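Local coordinates for protein dihydrodipicolinate synthase (Bacillus clausii KSM-K16, PDB 3E96) that probably acts as a 4-hydroxy-tetrahydrodipicolinate synthase, a lyase of the DapA family built on a TIM barrel, at residues T195-A200 with Q221-M226; I18-F23 with N259-I264; R41-G46 with G80-V85; V216-Q221 with E269-N274. All coordinates share one frame; numbering follows the deposited sequence.

Interaction 1: T195-A200 with Q221-M226; sequences TAEKWA and QKAVEM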
loop_
_atom_site.group_PDB
_atom_site.type_symbol
_atom_site.label_atom_id
_atom_site.label_comp_id
_atom_site.label_asym_id
_atom_site.label_seq_id
_atom_site.Cartn_x
_atom_site.Cartn_y
_atom_site.Cartn_z
ATOM N N THR B 195 -13.964 8.577 6.957
ATOM C CA THR B 195 -14.370 8.689 5.561
ATOM C C THR B 195 -15.020 10.017 5.163
ATOM O O THR B 195 -15.695 10.113 4.138
ATOM C CB THR B 195 -15.278 7.505 5.173
ATOM O OG1 THR B 195 -16.299 7.333 6.161
ATOM C CG2 THR B 195 -14.445 6.215 5.091
ATOM N N ALA B 196 -14.801 11.028 6.000
ATOM C CA ALA B 196 -15.256 12.398 5.784
ATOM C C ALA B 196 -16.743 12.730 5.761
ATOM O O ALA B 196 -17.592 11.921 6.128
ATOM C CB ALA B 196 -14.578 12.966 4.532
ATOM N N GLU B 197 -17.034 13.951 5.326
ATOM C CA GLU B 197 -18.388 14.491 5.301
ATOM C C GLU B 197 -19.524 13.673 4.699
ATOM O O GLU B 197 -20.646 13.742 5.197
ATOM C CB GLU B 197 -18.368 15.894 4.680
ATOM C CG GLU B 197 -17.658 16.929 5.563
ATOM C CD GLU B 197 -16.180 17.094 5.243
ATOM O OE1 GLU B 197 -15.569 16.161 4.678
ATOM O OE2 GLU B 197 -15.621 18.166 5.568
ATOM N N LYS B 198 -19.266 12.911 3.641
ATOM C CA LYS B 198 -20.342 12.117 3.050
ATOM C C LYS B 198 -20.866 11.102 4.065
ATOM O O LYS B 198 -22.061 10.819 4.122
ATOM C CB LYS B 198 -19.854 11.373 1.800
ATOM C CG LYS B 198 -20.901 10.424 1.202
ATOM C CD LYS B 198 -20.425 9.787 -0.097
ATOM C CE LYS B 198 -21.458 8.800 -0.631
ATOM N NZ LYS B 198 -20.990 8.097 -1.858
ATOM N N TRP B 199 -19.966 10.571 4.882
ATOM C CA TRP B 199 -20.345 9.559 5.859
ATOM C C TRP B 199 -20.517 10.028 7.300
ATOM O O TRP B 199 -21.116 9.324 8.115
ATOM C CB TRP B 199 -19.328 8.409 5.813
ATOM C CG TRP B 199 -19.365 7.674 4.511
ATOM C CD1 TRP B 199 -18.647 7.953 3.383
ATOM C CD2 TRP B 199 -20.223 6.578 4.181
ATOM N NE1 TRP B 199 -19.011 7.096 2.367
ATOM C CE2 TRP B 199 -19.976 6.243 2.831
ATOM C CE3 TRP B 199 -21.181 5.847 4.896
ATOM C CZ2 TRP B 199 -20.654 5.206 2.180
ATOM C CZ3 TRP B 199 -21.856 4.815 4.249
ATOM C CH2 TRP B 199 -21.588 4.506 2.904
ATOM N N ALA B 200 -20.008 11.215 7.608
ATOM C CA ALA B 200 -20.076 11.756 8.963
ATOM C C ALA B 200 -21.450 11.743 9.641
ATOM O O ALA B 200 -21.555 11.374 10.809
ATOM C CB ALA B 200 -19.500 13.181 8.981
ATOM N N GLN B 221 -15.094 26.288 6.280
ATOM C CA GLN B 221 -16.346 26.714 6.896
ATOM C C GLN B 221 -17.484 25.714 6.669
ATOM O O GLN B 221 -18.370 25.575 7.514
ATOM C CB GLN B 221 -16.758 28.104 6.386
ATOM C CG GLN B 221 -17.310 28.146 4.964
ATOM C CD GLN B 221 -16.238 28.114 3.881
ATOM O OE1 GLN B 221 -16.558 28.133 2.691
ATOM N NE2 GLN B 221 -14.966 28.070 4.283
ATOM N N LYS B 222 -17.468 25.019 5.534
ATOM C CA LYS B 222 -18.511 24.034 5.251
ATOM C C LYS B 222 -18.383 22.850 6.198
ATOM O O LYS B 222 -19.386 22.306 6.666
ATOM C CB LYS B 222 -18.424 23.541 3.804
ATOM C CG LYS B 222 -18.894 24.550 2.772
ATOM C CD LYS B 222 -18.896 23.950 1.373
ATOM C CE LYS B 222 -19.419 24.949 0.344
ATOM N NZ LYS B 222 -20.831 25.346 0.617
ATOM N N ALA B 223 -17.145 22.449 6.475
ATOM C CA ALA B 223 -16.893 21.337 7.378
ATOM C C ALA B 223 -17.331 21.745 8.779
ATOM O O ALA B 223 -17.959 20.965 9.498
ATOM C CB ALA B 223 -15.407 20.980 7.372
ATOM N N VAL B 224 -17.003 22.979 9.159
ATOM C CA VAL B 224 -17.372 23.490 10.474
ATOM C C VAL B 224 -18.889 23.528 10.633
ATOM O O VAL B 224 -19.413 23.211 11.697
ATOM C CB VAL B 224 -16.795 24.910 10.713
ATOM C CG1 VAL B 224 -17.340 25.484 12.017
ATOM C CG2 VAL B 224 -15.275 24.844 10.782
ATOM N N GLU B 225 -19.593 23.913 9.573
ATOM C CA GLU B 225 -21.050 23.971 9.630
ATOM C C GLU B 225 -21.631 22.590 9.921
ATOM O O GLU B 225 -22.582 22.466 10.695
ATOM C CB GLU B 225 -21.626 24.492 8.311
ATOM C CG GLU B 225 -21.145 25.878 7.919
ATOM C CD GLU B 225 -21.780 26.368 6.630
ATOM O OE1 GLU B 225 -21.241 27.325 6.026
ATOM O OE2 GLU B 225 -22.821 25.803 6.224
ATOM N N MET B 226 -21.062 21.553 9.305
ATOM C CA MET B 226 -21.557 20.197 9.524
ATOM C C MET B 226 -21.310 19.765 10.961
ATOM O O MET B 226 -22.190 19.181 11.591
ATOM C CB MET B 226 -20.892 19.188 8.570
ATOM C CG MET B 226 -21.390 17.741 8.776
ATOM S SD MET B 226 -20.771 16.487 7.593
ATOM C CE MET B 226 -21.958 16.725 6.232
#
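Glu197 and Met226 meet side-on, the two chains crossing at a slant, so that the methylene part of the glutamate rather than its carboxylate lies against the thioether. Glu197 CG is 3.7 Å from Met226 SD. The methionine starts straight out from helix 220-231, with CG anti to the backbone N (chi1 180°), and bends only at its last torsion (chi3 -84°). That bend sets Met226 CE 3.4 Å from the carbonyl oxygen Glu197 O. Ala200, at the start of helix 200-206, supplies its CB to the same sulfur, 3.8 Å from Met226 SD. The glutamate chain turns at chi2 (93°), and this carries its carboxylate away from the sulfur and toward the helix, where Glu197 OE2 sits 3.3 Å from Ala223 CB. That oxygen has its polar partner in Ser213 OG, at the end of strand 210-213, to which it is hydrogen-bonded. Phe211 and Trp242 are among the residues that complete the surroundings of the glutamate and methionine. The loop after strand 190-193 is thus joined to helix 220-231 by van der Waals packing, and OE2 of the buried acid has its hydrogen bond with a residue of the barrel strand, not with the helix it touches.

Interaction 2: I18-F23 with N259-I264; sequences IPITPF and NNVVVI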
loop_
_atom_site.group_PDB
_atom_site.type_symbol
_atom_site.label_atom_id
_atom_site.label_comp_id
_atom_site.label_asym_id
_atom_site.label_seq_id
_atom_site.Cartn_x
_atom_site.Cartn_y
_atom_site.Cartn_z
ATOM N N ILE B 18 -7.040 17.251 7.131
ATOM C CA ILE B 18 -5.891 16.595 6.514
ATOM C C ILE B 18 -5.425 17.510 5.396
ATOM O O ILE B 18 -6.068 17.601 4.353
ATOM C CB ILE B 18 -6.265 15.231 5.891
ATOM C CG1 ILE B 18 -7.270 14.491 6.784
ATOM C CG2 ILE B 18 -4.999 14.401 5.690
ATOM C CD1 ILE B 18 -6.799 14.237 8.193
ATOM N N PRO B 19 -4.283 18.176 5.588
ATOM C CA PRO B 19 -3.752 19.097 4.584
ATOM C C PRO B 19 -3.122 18.427 3.381
ATOM O O PRO B 19 -2.561 17.337 3.484
ATOM C CB PRO B 19 -2.721 19.890 5.373
ATOM C CG PRO B 19 -2.113 18.807 6.241
ATOM C CD PRO B 19 -3.337 18.020 6.712
ATOM N N ILE B 20 -3.229 19.086 2.234
ATOM C CA ILE B 20 -2.598 18.582 1.028
ATOM C C ILE B 20 -1.129 18.977 1.149
ATOM O O ILE B 20 -0.769 19.816 1.984
ATOM C CB ILE B 20 -3.121 19.285 -0.240
ATOM C CG1 ILE B 20 -2.962 20.804 -0.077
ATOM C CG2 ILE B 20 -4.555 18.901 -0.503
ATOM C CD1 ILE B 20 -2.918 21.575 -1.392
ATOM N N THR B 21 -0.285 18.363 0.328
ATOM C CA THR B 21 1.125 18.724 0.275
ATOM C C THR B 21 1.261 19.318 -1.126
ATOM O O THR B 21 1.255 18.594 -2.125
ATOM C CB THR B 21 2.068 17.510 0.388
ATOM O OG1 THR B 21 1.838 16.832 1.630
ATOM C CG2 THR B 21 3.526 17.973 0.337
ATOM N N PRO B 22 1.351 20.655 -1.223
ATOM C CA PRO B 22 1.481 21.306 -2.531
ATOM C C PRO B 22 2.752 20.869 -3.253
ATOM O O PRO B 22 3.838 20.939 -2.684
ATOM C CB PRO B 22 1.519 22.798 -2.179
ATOM C CG PRO B 22 0.773 22.866 -0.875
ATOM C CD PRO B 22 1.284 21.653 -0.144
ATOM N N PHE B 23 2.615 20.412 -4.496
ATOM C CA PHE B 23 3.775 19.993 -5.280
ATOM C C PHE B 23 3.857 20.863 -6.529
ATOM O O PHE B 23 2.838 21.135 -7.166
ATOM C CB PHE B 23 3.660 18.530 -5.722
ATOM C CG PHE B 23 3.633 17.540 -4.594
ATOM C CD1 PHE B 23 4.651 17.508 -3.649
ATOM C CD2 PHE B 23 2.606 16.599 -4.509
ATOM C CE1 PHE B 23 4.652 16.550 -2.633
ATOM C CE2 PHE B 23 2.596 15.639 -3.500
ATOM C CZ PHE B 23 3.620 15.613 -2.560
ATOM N N ASN B 259 -9.310 9.947 -7.682
ATOM C CA ASN B 259 -9.547 11.392 -7.771
ATOM C C ASN B 259 -9.506 12.116 -6.424
ATOM O O ASN B 259 -9.590 13.344 -6.378
ATOM C CB ASN B 259 -10.927 11.646 -8.387
ATOM C CG ASN B 259 -10.867 11.961 -9.867
ATOM O OD1 ASN B 259 -9.853 11.737 -10.522
ATOM N ND2 ASN B 259 -11.970 12.478 -10.403
ATOM N N ASN B 260 -9.365 11.359 -5.340
ATOM C CA ASN B 260 -9.401 11.921 -3.992
ATOM C C ASN B 260 -8.669 13.235 -3.715
ATOM O O ASN B 260 -9.247 14.157 -3.132
ATOM C CB ASN B 260 -8.949 10.865 -2.981
ATOM C CG ASN B 260 -9.195 11.297 -1.551
ATOM O OD1 ASN B 260 -8.512 12.179 -1.029
ATOM N ND2 ASN B 260 -10.181 10.683 -0.913
ATOM N N VAL B 261 -7.408 13.326 -4.119
ATOM C CA VAL B 261 -6.633 14.541 -3.874
ATOM C C VAL B 261 -6.568 15.465 -5.082
ATOM O O VAL B 261 -6.656 16.688 -4.941
ATOM C CB VAL B 261 -5.187 14.197 -3.436
ATOM C CG1 VAL B 261 -4.357 15.481 -3.289
ATOM C CG2 VAL B 261 -5.211 13.431 -2.116
ATOM N N VAL B 262 -6.420 14.891 -6.271
ATOM C CA VAL B 262 -6.324 15.719 -7.463
ATOM C C VAL B 262 -7.553 16.618 -7.646
ATOM O O VAL B 262 -7.421 17.752 -8.101
ATOM C CB VAL B 262 -6.061 14.863 -8.731
ATOM C CG1 VAL B 262 -7.211 13.908 -8.980
ATOM C CG2 VAL B 262 -5.819 15.780 -9.929
ATOM N N VAL B 263 -8.738 16.131 -7.280
ATOM C CA VAL B 263 -9.951 16.952 -7.389
ATOM C C VAL B 263 -9.830 18.152 -6.442
ATOM O O VAL B 263 -10.195 19.281 -6.795
ATOM C CB VAL B 263 -11.228 16.150 -7.024
ATOM C CG1 VAL B 263 -12.417 17.098 -6.844
ATOM C CG2 VAL B 263 -11.535 15.142 -8.126
ATOM N N ILE B 264 -9.318 17.904 -5.238
ATOM C CA ILE B 264 -9.134 18.973 -4.262
ATOM C C ILE B 264 -8.162 20.030 -4.801
ATOM O O ILE B 264 -8.437 21.237 -4.742
ATOM C CB ILE B 264 -8.579 18.424 -2.922
ATOM C CG1 ILE B 264 -9.660 17.615 -2.204
ATOM C CG2 ILE B 264 -8.111 19.569 -2.029
ATOM C CD1 ILE B 264 -9.192 16.974 -0.911
#
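The backbones of 18-23 and 259-264 come closest at Ile20 and Val261, whose CA atoms lie 7.5 Å apart, a separation bridged by side chains alone. One methyl group does the work on the loop side: Ile20 CG2 is 3.9 Å from Ile264 CG2 and, more loosely, 4.4 Å from Val261 CG1. Ile20 holds CG1 between its backbone N and carbonyl carbon (chi1 54°), which turns CG2 anti to the carbonyl carbon and out toward the helix. Ile264 answers with CG2 anti to its own backbone N, and the two isoleucines run antiparallel alongside each other, touching through their CG2 methyls. Val261 and Ile264 both point their CB atoms toward the loop. The buried patch is small, 86 Å² in all, and wholly apolar. Lys265 and Met268 of helix 262-270 also touch Ile20, while Tyr119 of the second subunit packs on Asn260 and Val261. The loop that follows the first strand of the barrel is thereby joined to a helix from the C-terminal part of the chain. Ile264 lies about 4 Å, side chain to side chain, from Thr56, the predicted pyruvate-binding residue, which places this packing beside the presumed active site of a DapA-type TIM barrel.

Interaction 3: R41-G46 with G80-V85; sequences RIVDNG and GRALVV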
loop_
_atom_site.group_PDB
_atom_site.type_symbol
_atom_site.label_atom_id
_atom_site.label_comp_id
_atom_site.label_asym_id
_atom_site.label_seq_id
_atom_site.Cartn_x
_atom_site.Cartn_y
_atom_site.Cartn_z
ATOM N N ARG B 41 -5.046 28.457 6.216
ATOM C CA ARG B 41 -6.455 28.415 5.834
ATOM C C ARG B 41 -7.224 27.439 6.715
ATOM O O ARG B 41 -8.361 27.698 7.112
ATOM C CB ARG B 41 -6.608 28.004 4.369
ATOM C CG ARG B 41 -8.056 28.002 3.895
ATOM C CD ARG B 41 -8.172 27.669 2.417
ATOM N NE ARG B 41 -7.444 28.625 1.591
ATOM C CZ ARG B 41 -6.295 28.364 0.979
ATOM N NH1 ARG B 41 -5.734 27.167 1.091
ATOM N NH2 ARG B 41 -5.700 29.308 0.259
ATOM N N ILE B 42 -6.593 26.314 7.025
ATOM C CA ILE B 42 -7.227 25.301 7.854
ATOM C C ILE B 42 -7.393 25.726 9.313
ATOM O O ILE B 42 -8.515 25.818 9.816
ATOM C CB ILE B 42 -6.427 23.972 7.798
ATOM C CG1 ILE B 42 -6.541 23.371 6.393
ATOM C CG2 ILE B 42 -6.932 23.000 8.867
ATOM C CD1 ILE B 42 -5.685 22.135 6.165
ATOM N N VAL B 43 -6.280 26.000 9.984
ATOM C CA VAL B 43 -6.319 26.359 11.397
ATOM C C VAL B 43 -6.876 27.731 11.745
ATOM O O VAL B 43 -7.330 27.940 12.867
ATOM C CB VAL B 43 -4.924 26.212 12.040
ATOM C CG1 VAL B 43 -4.428 24.781 11.864
ATOM C CG2 VAL B 43 -3.958 27.200 11.424
ATOM N N ASP B 44 -6.852 28.664 10.800
ATOM C CA ASP B 44 -7.380 29.998 11.069
ATOM C C ASP B 44 -8.872 30.085 10.803
ATOM O O ASP B 44 -9.471 31.153 10.948
ATOM C CB ASP B 44 -6.663 31.056 10.226
ATOM C CG ASP B 44 -5.277 31.368 10.744
ATOM O OD1 ASP B 44 -5.107 31.407 11.981
ATOM O OD2 ASP B 44 -4.361 31.588 9.921
ATOM N N ASN B 45 -9.478 28.966 10.415
ATOM C CA ASN B 45 -10.905 28.970 10.131
ATOM C C ASN B 45 -11.735 27.955 10.907
ATOM O O ASN B 45 -12.691 27.393 10.372
ATOM C CB ASN B 45 -11.149 28.793 8.630
ATOM C CG ASN B 45 -10.685 29.988 7.826
ATOM O OD1 ASN B 45 -9.589 29.990 7.262
ATOM N ND2 ASN B 45 -11.515 31.026 7.783
ATOM N N GLY B 46 -11.366 27.717 12.160
ATOM C CA GLY B 46 -12.131 26.803 12.987
ATOM C C GLY B 46 -11.677 25.367 13.159
ATOM O O GLY B 46 -12.283 24.636 13.944
ATOM N N GLY B 80 1.069 26.193 17.937
ATOM C CA GLY B 80 0.076 26.155 19.000
ATOM C C GLY B 80 -1.391 26.388 18.676
ATOM O O GLY B 80 -2.241 26.171 19.538
ATOM N N ARG B 81 -1.702 26.823 17.460
ATOM C CA ARG B 81 -3.090 27.081 17.080
ATOM C C ARG B 81 -3.966 25.832 16.955
ATOM O O ARG B 81 -5.190 25.932 16.888
ATOM C CB ARG B 81 -3.143 27.864 15.768
ATOM C CG ARG B 81 -2.631 29.300 15.871
ATOM C CD ARG B 81 -2.755 30.026 14.538
ATOM N NE ARG B 81 -1.955 29.392 13.492
ATOM C CZ ARG B 81 -1.904 29.813 12.232
ATOM N NH1 ARG B 81 -2.607 30.870 11.856
ATOM N NH2 ARG B 81 -1.150 29.176 11.346
ATOM N N ALA B 82 -3.345 24.659 16.913
ATOM C CA ALA B 82 -4.103 23.419 16.794
ATOM C C ALA B 82 -3.246 22.227 17.170
ATOM O O ALA B 82 -2.023 22.328 17.234
ATOM C CB ALA B 82 -4.622 23.254 15.355
ATOM N N LEU B 83 -3.893 21.099 17.436
ATOM C CA LEU B 83 -3.170 19.884 17.768
ATOM C C LEU B 83 -2.588 19.365 16.463
ATOM O O LEU B 83 -3.240 19.432 15.418
ATOM C CB LEU B 83 -4.109 18.827 18.356
ATOM C CG LEU B 83 -4.635 19.067 19.772
ATOM C CD1 LEU B 83 -5.617 17.964 20.153
ATOM C CD2 LEU B 83 -3.462 19.099 20.740
ATOM N N VAL B 84 -1.361 18.861 16.522
ATOM C CA VAL B 84 -0.699 18.323 15.343
ATOM C C VAL B 84 -0.563 16.814 15.500
ATOM O O VAL B 84 0.108 16.338 16.412
ATOM C CB VAL B 84 0.702 18.948 15.164
ATOM C CG1 VAL B 84 1.418 18.312 13.979
ATOM C CG2 VAL B 84 0.571 20.449 14.956
ATOM N N VAL B 85 -1.223 16.071 14.616
ATOM C CA VAL B 85 -1.182 14.615 14.635
ATOM C C VAL B 85 -0.381 14.165 13.419
ATOM O O VAL B 85 -0.771 14.423 12.281
ATOM C CB VAL B 85 -2.601 14.024 14.564
ATOM C CG1 VAL B 85 -2.533 12.498 14.586
ATOM C CG2 VAL B 85 -3.443 14.558 15.726
#
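Arg81 NH1 is held by the carboxylate of Asp44, with OD1 at 2.6 Å from NH1 in a salt bridge and OD2 of the same carboxylate 2.7 Å from that nitrogen. Both acid oxygens therefore crowd one nitrogen instead of pairing with two. The planes of the two groups stand 66° apart, which rules out the flat, side-by-side pairing of carboxylate and guanidinium. Val43 fills the adjoining space: its CG2 lies 3.3 Å above the guanidinium plane, over the centre, and the two side chains cross at about a right angle. The valine places CG2 between its backbone N and carbonyl carbon (chi1 -58° for CG1), directing the other methyl, CG1, to Ala82 CB at 3.8 Å. Arg81 bends at chi3 (-62°), which folds the guanidinium back over the end of helix 32-43. Its remaining nitrogens are used on other groups: NH2 makes a salt bridge with Asp40, and NE bonds to Val78 O. The charge is thus shared between two acids of one helix and its loop. Here the C-terminal end of helix 32-43 meets the loop leading into strand 83-88, at the N-terminal end of the barrel strands, as between successive beta-alpha units of a TIM barrel.

Interaction 4: V216-Q221 with E269-N274; sequences VNLLPQ and EMLRQN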
loop_
_atom_site.group_PDB
_atom_site.type_symbol
_atom_site.label_atom_id
_atom_site.label_comp_id
_atom_site.label_asym_id
_atom_site.label_seq_id
_atom_site.Cartn_x
_atom_site.Cartn_y
_atom_site.Cartn_z
ATOM N N VAL B 216 -11.596 20.782 4.080
ATOM C CA VAL B 216 -11.060 21.948 4.784
ATOM C C VAL B 216 -9.926 22.641 4.026
ATOM O O VAL B 216 -9.615 23.799 4.306
ATOM C CB VAL B 216 -10.550 21.591 6.201
ATOM C CG1 VAL B 216 -11.712 21.118 7.070
ATOM C CG2 VAL B 216 -9.473 20.526 6.118
ATOM N N ASN B 217 -9.310 21.941 3.074
ATOM C CA ASN B 217 -8.226 22.540 2.297
ATOM C C ASN B 217 -8.697 23.717 1.452
ATOM O O ASN B 217 -7.904 24.598 1.122
ATOM C CB ASN B 217 -7.567 21.509 1.377
ATOM C CG ASN B 217 -6.676 20.541 2.130
ATOM O OD1 ASN B 217 -7.067 19.403 2.415
ATOM N ND2 ASN B 217 -5.479 20.991 2.468
ATOM N N LEU B 218 -9.977 23.730 1.089
ATOM C CA LEU B 218 -10.508 24.821 0.283
ATOM C C LEU B 218 -11.678 25.555 0.928
ATOM O O LEU B 218 -11.795 26.772 0.788
ATOM C CB LEU B 218 -10.937 24.319 -1.103
ATOM C CG LEU B 218 -11.952 23.171 -1.199
ATOM C CD1 LEU B 218 -12.661 23.226 -2.548
ATOM C CD2 LEU B 218 -11.235 21.829 -1.011
ATOM N N LEU B 219 -12.533 24.824 1.640
ATOM C CA LEU B 219 -13.717 25.411 2.265
ATOM C C LEU B 219 -13.940 24.899 3.684
ATOM O O LEU B 219 -14.919 24.203 3.956
ATOM C CB LEU B 219 -14.945 25.093 1.409
ATOM C CG LEU B 219 -14.873 25.596 -0.036
ATOM C CD1 LEU B 219 -15.891 24.881 -0.910
ATOM C CD2 LEU B 219 -15.109 27.100 -0.043
ATOM N N PRO B 220 -13.046 25.259 4.614
ATOM C CA PRO B 220 -13.167 24.814 6.003
ATOM C C PRO B 220 -14.475 25.186 6.697
ATOM O O PRO B 220 -14.921 24.476 7.595
ATOM C CB PRO B 220 -11.942 25.437 6.673
ATOM C CG PRO B 220 -11.703 26.674 5.864
ATOM C CD PRO B 220 -11.914 26.189 4.453
ATOM N N GLN B 221 -15.094 26.288 6.280
ATOM C CA GLN B 221 -16.346 26.714 6.896
ATOM C C GLN B 221 -17.484 25.714 6.669
ATOM O O GLN B 221 -18.370 25.575 7.514
ATOM C CB GLN B 221 -16.758 28.104 6.386
ATOM C CG GLN B 221 -17.310 28.146 4.964
ATOM C CD GLN B 221 -16.238 28.114 3.881
ATOM O OE1 GLN B 221 -16.558 28.133 2.691
ATOM N NE2 GLN B 221 -14.966 28.070 4.283
ATOM N N GLU B 269 -7.097 25.428 -7.073
ATOM C CA GLU B 269 -6.497 26.298 -8.084
ATOM C C GLU B 269 -7.559 27.148 -8.784
ATOM O O GLU B 269 -7.326 28.328 -9.079
ATOM C CB GLU B 269 -5.723 25.472 -9.117
ATOM C CG GLU B 269 -4.375 24.922 -8.625
ATOM C CD GLU B 269 -3.332 26.005 -8.383
ATOM O OE1 GLU B 269 -3.367 27.044 -9.080
ATOM O OE2 GLU B 269 -2.457 25.809 -7.509
ATOM N N MET B 270 -8.718 26.557 -9.058
ATOM C CA MET B 270 -9.799 27.298 -9.698
ATOM C C MET B 270 -10.280 28.425 -8.782
ATOM O O MET B 270 -10.741 29.462 -9.256
ATOM C CB MET B 270 -10.973 26.376 -10.036
ATOM C CG MET B 270 -10.814 25.614 -11.339
ATOM S SD MET B 270 -12.349 24.804 -11.859
ATOM C CE MET B 270 -13.294 26.178 -12.389
ATOM N N LEU B 271 -10.170 28.217 -7.472
ATOM C CA LEU B 271 -10.591 29.226 -6.501
ATOM C C LEU B 271 -9.422 30.137 -6.139
ATOM O O LEU B 271 -9.459 30.860 -5.135
ATOM C CB LEU B 271 -11.131 28.554 -5.237
ATOM C CG LEU B 271 -12.367 27.669 -5.418
ATOM C CD1 LEU B 271 -12.677 26.962 -4.099
ATOM C CD2 LEU B 271 -13.553 28.510 -5.870
ATOM N N ARG B 272 -8.385 30.085 -6.968
ATOM C CA ARG B 272 -7.180 30.882 -6.792
ATOM C C ARG B 272 -6.443 30.623 -5.486
ATOM O O ARG B 272 -5.828 31.524 -4.913
ATOM C CB ARG B 272 -7.507 32.373 -6.938
ATOM C CG ARG B 272 -7.933 32.742 -8.350
ATOM C CD ARG B 272 -8.410 34.181 -8.457
ATOM N NE ARG B 272 -8.897 34.477 -9.802
ATOM C CZ ARG B 272 -8.122 34.591 -10.878
ATOM N NH1 ARG B 272 -6.809 34.439 -10.774
ATOM N NH2 ARG B 272 -8.664 34.852 -12.063
ATOM N N GLN B 273 -6.515 29.380 -5.017
ATOM C CA GLN B 273 -5.815 28.965 -3.810
ATOM C C GLN B 273 -4.650 28.130 -4.343
ATOM O O GLN B 273 -4.823 27.352 -5.286
ATOM C CB GLN B 273 -6.732 28.118 -2.920
ATOM C CG GLN B 273 -8.025 28.827 -2.519
ATOM C CD GLN B 273 -8.933 27.953 -1.664
ATOM O OE1 GLN B 273 -8.813 26.729 -1.668
ATOM N NE2 GLN B 273 -9.857 28.582 -0.942
ATOM N N ASN B 274 -3.470 28.294 -3.757
ATOM C CA ASN B 274 -2.279 27.580 -4.212
ATOM C C ASN B 274 -2.196 26.126 -3.762
ATOM O O ASN B 274 -2.121 25.838 -2.572
ATOM C CB ASN B 274 -1.034 28.336 -3.754
ATOM C CG ASN B 274 -0.976 29.740 -4.326
ATOM O OD1 ASN B 274 -0.792 30.717 -3.597
ATOM N ND2 ASN B 274 -1.140 29.845 -5.640
#
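Gln273 reaches across to Leu218 from just beyond a Schellman motif that closes helix 262-270, with Arg272, at positive phi, as its C-prime residue and Gln273 N bonded to Met268 O. In this TIM-barrel chain the contact joins that helix end to the segment leading from strand 210-213 into helix 220-231. From CB the glutamine first sets CG anti to its carbonyl carbon (chi1 -57°) and then runs extended, which takes the amide over to the opposite backbone. CB and CG have no partner across the contact within 4.2 Å; CD, the first atom to arrive, is 4.0 Å from Leu218 CA. Beyond it the two amide arms divide. OE1 turns to carbon, 3.2 Å from Leu218 CA and 3.3 Å from Leu218 CB, and is buried here with no polar partner in the model. NE2 takes the backbone: it donates to Leu218 O at 3.2 Å. Beside this bond the leucines meet obliquely through one methyl each, with Leu218 CD1 4.0 Å from Leu271 CD1. Arg41 of helix 32-43 also packs on Gln273, while Leu297 of helix 287-299 covers Leu271. The evidence for a well-formed bond is directional: the N-H...O angle is 175°, the donor meets a lone pair of Leu218 O in the carbonyl plane, and that oxygen lies 1° out of the Gln273 amide plane.

How the interactions relate
Interactions 1 and 2 are buried and lack a polar bond between their own segments; 2 is purely aliphatic, while 1 sets carboxylate and carbonyl oxygens against carbon and sulfur. Partly buried, 3 and 4 add polar bonds: a salt bridge in 3, an amide-to-backbone bond in 4. Helix 220-231 serves both 1 and 4, which share Gln221, and helix 262-270 serves both 2 and 4. Interaction 4 touches each of the others: Ala223 CB packs 3.7 Å from Val216 CG1, and Asn45 CB lies 3.5 Å from Pro220 CG. Interactions 2 and 4 have the closest centres, about 11 Å apart, with Asn217 against 18-23. Interactions 2 and 3 meet where Pro19 CB is 3.8 Å from Ile42 CD1.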